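Local coordinates for SusD superfamily protein (Bacteroides fragilis, PDB 3L22) that belongs to the SusD family of outer-membrane proteins and probably binds sugars, and also binds zinc ions, at residues Ser359-Ala362 with Ala363-Pro366. Sequence-based numbering, arbitrary orientation.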
loop_
_atom_site.group_PDB
_atom_site.type_symbol
_atom_site.label_atom_id
_atom_site.label_comp_id
_atom_site.label_asym_id
_atom_site.label_seq_id
_atom_site.Cartn_x
_atom_site.Cartn_y
_atom_site.Cartn_z
ATOM N N SER A 359 19.444 -5.464 9.427
ATOM C CA SER A 359 20.216 -4.542 8.602
ATOM C C SER A 359 21.380 -3.812 9.303
ATOM O O SER A 359 22.296 -3.336 8.626
ATOM C CB SER A 359 19.262 -3.514 7.986
ATOM O OG SER A 359 18.358 -4.132 7.076
ATOM N N VAL A 360 21.302 -3.679 10.631
ATOM C CA VAL A 360 22.237 -2.853 11.428
ATOM C C VAL A 360 22.828 -3.724 12.521
ATOM O O VAL A 360 22.102 -4.251 13.313
ATOM C CB VAL A 360 21.516 -1.633 12.104
ATOM C CG1 VAL A 360 22.469 -0.828 13.024
ATOM C CG2 VAL A 360 20.896 -0.671 11.021
ATOM N N ASP A 361 24.136 -3.872 12.569
ATOM C CA ASP A 361 24.796 -4.627 13.656
ATOM C C ASP A 361 24.597 -4.001 15.047
ATOM O O ASP A 361 24.983 -2.851 15.284
ATOM C CB ASP A 361 26.287 -4.683 13.367
ATOM C CG ASP A 361 27.076 -5.436 14.436
ATOM O OD1 ASP A 361 26.619 -6.484 14.945
ATOM O OD2 ASP A 361 28.180 -4.963 14.759
ATOM N N ALA A 362 24.030 -4.785 15.958
ATOM C CA ALA A 362 23.604 -4.318 17.268
ATOM C C ALA A 362 24.759 -3.884 18.122
ATOM O O ALA A 362 24.659 -2.882 18.823
ATOM C CB ALA A 362 22.812 -5.398 18.004
ATOM N N ALA A 363 25.855 -4.640 18.051
ATOM C CA ALA A 363 27.080 -4.366 18.817
ATOM C C ALA A 363 27.662 -2.976 18.576
ATOM O O ALA A 363 28.257 -2.423 19.488
ATOM C CB ALA A 363 28.161 -5.440 18.535
ATOM N N THR A 364 27.485 -2.403 17.390
ATOM C CA THR A 364 27.985 -1.048 17.108
ATOM C C THR A 364 26.870 -0.015 16.781
ATOM O O THR A 364 27.132 1.025 16.232
ATOM C CB THR A 364 28.910 -1.122 15.939
ATOM O OG1 THR A 364 28.162 -1.636 14.839
ATOM C CG2 THR A 364 30.130 -2.066 16.264
ATOM N N ASP A 365 25.629 -0.299 17.146
ATOM C CA ASP A 365 24.480 0.594 16.859
ATOM C C ASP A 365 24.449 1.776 17.866
ATOM O O ASP A 365 24.472 1.566 19.079
ATOM C CB ASP A 365 23.205 -0.231 16.996
ATOM C CG ASP A 365 21.963 0.450 16.442
ATOM O OD1 ASP A 365 21.958 1.668 16.160
ATOM O OD2 ASP A 365 20.951 -0.276 16.274
ATOM N N PRO A 366 24.343 3.005 17.374
ATOM C CA PRO A 366 24.165 4.137 18.278
ATOM C C PRO A 366 22.811 4.217 18.996
ATOM O O PRO A 366 22.700 4.959 19.953
ATOM C CB PRO A 366 24.367 5.356 17.374
ATOM C CG PRO A 366 24.267 4.904 16.056
ATOM C CD PRO A 366 24.523 3.444 15.985
HETATM O O HOH W 1 20.680 -3.232 15.604
HETATM O O HOH W 2 25.886 -0.992 13.868
HETATM O O HOH W 3 26.401 -7.717 17.119
#
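A363 meets the side chain of D361 within two overlapping beta-turns, D361 to T364 and A362 to D365. Its CB lies 3.8 Å from D361 OD2. Its backbone N reaches D361 OD1 through a bridging water. T364 closes the first turn with a weak bond from its N to D361 O, 3.3 Å long and bent to 142°. The T364 side chain crosses that of D361 at about a right angle. T364 OG1 lies between its own N and carbonyl carbon (chi1 60°), which turns it to D361 OD2, 3.3 Å away. This is a weak hydrogen bond whose proton has another acceptor within range. A second water bridges T364 OG1 and D361 O. D365 closes the second turn with a straighter bond, its N 3.2 Å from A362 O at 168°. V360 CG1 packs against the flat face of the D365 carboxylate, 3.6 Å from D365 OD2. That oxygen also accepts a hydrogen bond from a water shared with V360 O and forms a salt bridge to R356. D365 OD1 accepts from L367 N, so both oxygens are held, probably fixing the group's rotation. P366 touches D290, a zinc site whose metal is absent from this chain. The turns form a surface loop between helices 345-359 and 374-388. R356 ties them back to the first of these, and V360 packs on R298 of helix 297-302.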